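Local coordinates for protein acyl-ACP thioesterase (Bacteroides thetaiotaomicron, PDB 2ESS) that probably hydrolyses fatty acyl-ACP thioesters, releasing free fatty acids, and carries bound calcium, at residues 55-60 with 117-122; 90-95 with 111-116. All coordinates share one frame; numbering follows the deposited sequence.

Overall arrangement
Interactions 1 and 2 lie on the same antiparallel sheet of the N-terminal hot-dog domain and share strand 106-118, which pairs with strand 58-69 in interaction 1 and with strand 92-100 in interaction 2. Interaction 1 is a surface contact at the end of its strands, where the pairing gives way to loops; asparagine side chains, a water and turn-forming bonds do much of the work. Interaction 2 is partly buried, a hairpin pairing with an indole and a serine hydroxyl on one face and mostly apolar packing on the other. The two touch directly, the ring of Trp60 packing its CE3 on Ala115 O and its CH2 on Thr93 OG1.

Interaction 1: 55-60 with 117-122; sequences EDNYTW and INLNTR
Thr59 OG1 lies anti to the backbone N (chi1 -163°), which puts CG2 between N and the carbonyl carbon, the position from which it meets Leu119 and Ile117. The Thr59 and Leu119 side chains cross at about a right angle, Leu119 CD2 lying 3.4 Å from Thr59 CG2, tighter than ordinary carbon contact. Ile117 lies alongside Thr59 on the same face of the sheet, pointing the same way, its CG1 3.9 Å from the same CG2; beta-branched residues suit the extended backbone here. Tyr58 and Asn118 occupy the other face, where the phenol ring and the amide stand nearly perpendicular and Tyr58 CE1 approaches Asn118 ND2 to 3.9 Å.

Thr59 and Ile117 form an antiparallel hydrogen-bonded pair where strand 58-69 begins and strand 106-118 ends, in the hot-dog sheet: Thr59 N donates to Ile117 O and Ile117 N to Thr59 O. Two residues farther along, Leu119 N meets Asn57 O at 2.8 Å in an almost straight bond (175°). Asn57 is also the C-prime residue of the Schellman motif that ends helix 50-55, and asparagine tolerates the positive phi required there. Its ND2 reaches Asn120 OD1 at 2.8 Å, with the acceptor in the Asn57 amide plane but the donor above the Asn120 carbonyl plane, the two amides being turned 88° apart. A water accepts from both Asn57 ND2 and Asn118 ND2.

Asn118 accepts from the turn that follows: its OD1 takes Asn120 N at 2.8 Å, forming an Asx turn, and Thr121 N at 3.3 Å, the donors arriving from opposite faces of the amide.

Interaction 2: 90-95 with 111-116; sequences RLFTDR and RSVWAM
Trp114 and Thr93 form a hydrogen-bonded pair in the antiparallel hairpin of strands 92-100 and 106-118, part of the hot-dog sheet; each backbone N donates to the other's O. The Trp114 side chain starts with CB 3.8 Å from Thr93 O. A chi1 of -60° puts CG anti to the carbonyl carbon, beside the backbone N and 4.2 Å from Thr93 O. CD1 comes within 3.7 Å of Thr93 O, which lies at the ring edge and in its plane. Next, NE1 passes Arg95 CB and donates to Ser112 OG at 2.8 Å, nearly in the ring plane. The side chain also touches Leu36 of helix 28-45.

Serine suits the position two residues back because its small hydroxyl can accept the indole N-H and also donate. Ser112 OG gives its proton to Arg95 O at 2.8 Å, and Ser112 N binds that same oxygen, so two donors grip one carbonyl. Arg95 shares this face; its long chain carries the guanidinium beyond the pairing to Thr83 and His42, with NE bonded to a pentanediol molecule probably from the crystallisation liquor.

The opposite face is largely apolar. Phe92 crosses Val113 obliquely, its CD1 3.6 Å from Val113 CG1, while its CE1 rests against Ala115 CB at 4.0 Å; alanine offers a single methyl here, which meets the ring obliquely. Asp94 runs beside Val113, bringing OD1 to 3.6 Å from Val113 CG2. Beyond Phe92 and Ala115, a water donates one hydrogen bond to Leu91 O and another to Met116 O, the residue being selenomethionine.

Interaction 1: 55-60 with 117-122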
# COMPACT_ATOMS: atom_id res chain seq x y z
N GLU A 55 8.98 -11.39 24.46
CA GLU A 55 9.13 -11.40 25.91
C GLU A 55 10.11 -12.44 26.39
O GLU A 55 10.68 -12.29 27.46
CB GLU A 55 7.78 -11.63 26.61
CG GLU A 55 6.75 -10.55 26.34
CD GLU A 55 5.53 -10.66 27.30
OE1 GLU A 55 5.75 -10.78 28.54
OE2 GLU A 55 4.38 -10.63 26.80
N ASP A 56 10.31 -13.50 25.61
CA ASP A 56 11.32 -14.53 25.95
C ASP A 56 12.56 -14.53 25.08
O ASP A 56 13.35 -15.46 25.14
CB ASP A 56 10.68 -15.89 25.90
CG ASP A 56 9.80 -16.13 27.09
OD1 ASP A 56 10.30 -16.03 28.23
OD2 ASP A 56 8.62 -16.44 26.87
N ASN A 57 12.71 -13.46 24.32
CA ASN A 57 13.90 -13.19 23.51
C ASN A 57 13.98 -13.96 22.20
O ASN A 57 15.09 -14.22 21.70
CB ASN A 57 15.23 -13.35 24.27
CG ASN A 57 16.26 -12.29 23.89
OD1 ASN A 57 15.90 -11.20 23.43
ND2 ASN A 57 17.53 -12.59 24.09
N TYR A 58 12.82 -14.32 21.67
CA TYR A 58 12.71 -14.91 20.35
C TYR A 58 11.92 -14.00 19.44
O TYR A 58 11.25 -13.05 19.91
CB TYR A 58 12.02 -16.26 20.43
CG TYR A 58 12.83 -17.22 21.20
CD1 TYR A 58 13.92 -17.85 20.62
CD2 TYR A 58 12.55 -17.47 22.53
CE1 TYR A 58 14.70 -18.72 21.34
CE2 TYR A 58 13.34 -18.33 23.26
CZ TYR A 58 14.40 -18.96 22.66
OH TYR A 58 15.19 -19.83 23.37
N THR A 59 12.01 -14.26 18.13
CA THR A 59 11.08 -13.64 17.20
C THR A 59 10.83 -14.57 16.02
O THR A 59 11.49 -15.59 15.89
CB THR A 59 11.54 -12.23 16.70
OG1 THR A 59 10.41 -11.56 16.15
CG2 THR A 59 12.65 -12.35 15.61
N TRP A 60 9.84 -14.23 15.21
CA TRP A 60 9.52 -14.94 13.99
C TRP A 60 10.13 -14.23 12.80
O TRP A 60 10.11 -13.00 12.77
CB TRP A 60 8.01 -14.93 13.77
CG TRP A 60 7.21 -15.74 14.74
CD1 TRP A 60 6.29 -15.26 15.63
CD2 TRP A 60 7.20 -17.16 14.87
NE1 TRP A 60 5.72 -16.31 16.32
CE2 TRP A 60 6.24 -17.48 15.86
CE3 TRP A 60 7.87 -18.20 14.22
CZ2 TRP A 60 6.00 -18.80 16.26
CZ3 TRP A 60 7.62 -19.51 14.61
CH2 TRP A 60 6.69 -19.79 15.62
N ILE A 117 13.89 -17.36 15.78
CA ILE A 117 15.30 -17.13 16.11
C ILE A 117 15.44 -16.43 17.45
O ILE A 117 14.58 -15.61 17.84
CB ILE A 117 16.04 -16.29 15.01
CG1 ILE A 117 15.56 -14.86 14.96
CG2 ILE A 117 15.87 -16.92 13.61
CD1 ILE A 117 16.61 -13.92 14.41
N ASN A 118 16.51 -16.78 18.15
CA ASN A 118 16.90 -16.09 19.36
C ASN A 118 17.40 -14.70 19.01
O ASN A 118 18.20 -14.53 18.09
CB ASN A 118 17.98 -16.90 20.09
CG ASN A 118 18.37 -16.27 21.40
OD1 ASN A 118 19.03 -15.26 21.43
ND2 ASN A 118 17.94 -16.87 22.48
N LEU A 119 16.91 -13.68 19.71
CA LEU A 119 17.28 -12.29 19.38
C LEU A 119 18.69 -11.85 19.85
O LEU A 119 19.22 -10.84 19.38
CB LEU A 119 16.25 -11.33 19.94
CG LEU A 119 14.85 -11.33 19.36
CD1 LEU A 119 13.97 -10.35 20.21
CD2 LEU A 119 14.81 -10.95 17.87
N ASN A 120 19.29 -12.55 20.79
CA ASN A 120 20.63 -12.18 21.22
C ASN A 120 21.67 -12.66 20.22
O ASN A 120 22.58 -11.92 19.83
CB ASN A 120 20.97 -12.76 22.59
CG ASN A 120 20.52 -11.86 23.75
OD1 ASN A 120 19.75 -10.92 23.57
ND2 ASN A 120 20.99 -12.18 24.95
N THR A 121 21.54 -13.91 19.82
CA THR A 121 22.60 -14.61 19.13
C THR A 121 22.33 -14.64 17.63
O THR A 121 23.20 -15.02 16.86
CB THR A 121 22.65 -16.06 19.62
OG1 THR A 121 21.39 -16.67 19.36
CG2 THR A 121 22.95 -16.12 21.09
N ARG A 122 21.14 -14.17 17.23
CA ARG A 122 20.49 -14.42 15.93
C ARG A 122 20.50 -15.89 15.47
O ARG A 122 20.40 -16.19 14.28
CB ARG A 122 20.93 -13.43 14.82
CG ARG A 122 22.41 -13.25 14.58
CD ARG A 122 23.11 -14.52 14.07
NE ARG A 122 22.64 -15.02 12.77
CZ ARG A 122 23.06 -14.58 11.59
NH1 ARG A 122 23.96 -13.58 11.50
NH2 ARG A 122 22.59 -15.12 10.47
O HOH W 1 17.94 -15.46 25.14

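Interaction 2: 90-95 with 111-116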
# COMPACT_ATOMS: atom_id res chain seq x y z
N ARG A 90 10.71 -28.35 14.48
CA ARG A 90 11.75 -27.87 15.42
C ARG A 90 12.31 -26.52 15.03
O ARG A 90 12.51 -25.65 15.89
CB ARG A 90 12.89 -28.87 15.54
CG ARG A 90 12.52 -30.17 16.27
CD ARG A 90 11.85 -29.93 17.64
NE ARG A 90 12.56 -28.89 18.39
CZ ARG A 90 13.68 -29.09 19.08
NH1 ARG A 90 14.23 -30.31 19.13
NH2 ARG A 90 14.24 -28.06 19.73
N LEU A 91 12.53 -26.31 13.74
CA LEU A 91 13.17 -25.07 13.26
C LEU A 91 12.25 -24.11 12.52
O LEU A 91 12.58 -22.93 12.37
CB LEU A 91 14.42 -25.44 12.39
CG LEU A 91 15.46 -26.31 13.12
CD1 LEU A 91 16.49 -26.92 12.15
CD2 LEU A 91 16.12 -25.50 14.21
N PHE A 92 11.09 -24.59 12.07
CA PHE A 92 10.18 -23.78 11.27
C PHE A 92 8.72 -24.07 11.57
O PHE A 92 8.38 -25.17 11.97
CB PHE A 92 10.36 -24.07 9.77
CG PHE A 92 11.73 -23.77 9.25
CD1 PHE A 92 12.06 -22.49 8.82
CD2 PHE A 92 12.69 -24.78 9.19
CE1 PHE A 92 13.33 -22.23 8.32
CE2 PHE A 92 13.95 -24.53 8.70
CZ PHE A 92 14.28 -23.26 8.28
N THR A 93 7.87 -23.07 11.31
CA THR A 93 6.43 -23.24 11.34
C THR A 93 5.86 -22.98 9.96
O THR A 93 6.25 -22.01 9.32
CB THR A 93 5.78 -22.29 12.35
OG1 THR A 93 6.23 -22.68 13.64
CG2 THR A 93 4.27 -22.36 12.32
N ASP A 94 4.98 -23.88 9.52
CA ASP A 94 4.29 -23.75 8.24
C ASP A 94 2.88 -23.21 8.52
O ASP A 94 2.09 -23.84 9.20
CB ASP A 94 4.22 -25.10 7.53
CG ASP A 94 5.60 -25.63 7.13
OD1 ASP A 94 6.61 -24.86 7.10
OD2 ASP A 94 5.68 -26.85 6.89
N ARG A 95 2.61 -22.02 8.00
CA ARG A 95 1.32 -21.39 8.08
C ARG A 95 0.71 -21.30 6.67
O ARG A 95 1.36 -20.81 5.74
CB ARG A 95 1.43 -19.99 8.62
CG ARG A 95 0.13 -19.21 8.41
CD ARG A 95 0.07 -17.90 9.10
NE ARG A 95 0.06 -17.92 10.57
CZ ARG A 95 -0.98 -18.17 11.34
NH1 ARG A 95 -2.12 -18.62 10.85
NH2 ARG A 95 -0.83 -18.08 12.66
N ARG A 111 1.14 -20.76 1.03
CA ARG A 111 1.95 -21.45 2.03
C ARG A 111 3.07 -20.51 2.44
O ARG A 111 3.69 -19.89 1.58
CB ARG A 111 2.55 -22.72 1.46
CG ARG A 111 1.55 -23.82 1.20
CD ARG A 111 2.23 -25.05 0.61
NE ARG A 111 1.27 -26.14 0.68
CZ ARG A 111 1.13 -26.98 1.69
NH1 ARG A 111 1.94 -26.96 2.75
NH2 ARG A 111 0.17 -27.87 1.63
N SER A 112 3.31 -20.41 3.75
CA SER A 112 4.38 -19.56 4.31
C SER A 112 5.20 -20.40 5.29
O SER A 112 4.67 -21.34 5.93
CB SER A 112 3.84 -18.30 4.97
OG SER A 112 2.97 -18.55 6.08
N VAL A 113 6.49 -20.11 5.37
CA VAL A 113 7.43 -20.87 6.22
C VAL A 113 8.16 -19.82 7.04
O VAL A 113 8.68 -18.84 6.50
CB VAL A 113 8.42 -21.74 5.41
CG1 VAL A 113 9.46 -22.45 6.36
CG2 VAL A 113 7.67 -22.72 4.45
N TRP A 114 8.12 -19.99 8.34
CA TRP A 114 8.62 -19.00 9.30
C TRP A 114 9.66 -19.65 10.19
O TRP A 114 9.42 -20.74 10.71
CB TRP A 114 7.48 -18.49 10.21
CG TRP A 114 6.37 -17.84 9.45
CD1 TRP A 114 5.39 -18.45 8.74
CD2 TRP A 114 6.16 -16.45 9.32
NE1 TRP A 114 4.60 -17.52 8.16
CE2 TRP A 114 5.03 -16.28 8.52
CE3 TRP A 114 6.80 -15.32 9.84
CZ2 TRP A 114 4.52 -15.02 8.21
CZ3 TRP A 114 6.30 -14.07 9.51
CH2 TRP A 114 5.18 -13.94 8.70
N ALA A 115 10.79 -18.98 10.41
CA ALA A 115 11.77 -19.47 11.38
C ALA A 115 11.54 -18.76 12.72
O ALA A 115 11.04 -17.66 12.75
CB ALA A 115 13.21 -19.23 10.90
N MSE A 116 11.89 -19.41 13.81
CA MSE A 116 11.99 -18.73 15.12
C MSE A 116 13.45 -18.57 15.50
O MSE A 116 14.17 -19.54 15.51
CB MSE A 116 11.29 -19.50 16.20
CG MSE A 116 11.59 -18.89 17.55
SE MSE A 116 10.40 -19.48 18.93
CE MSE A 116 9.53 -21.31 17.93
O HOH W 2 14.46 -21.49 13.57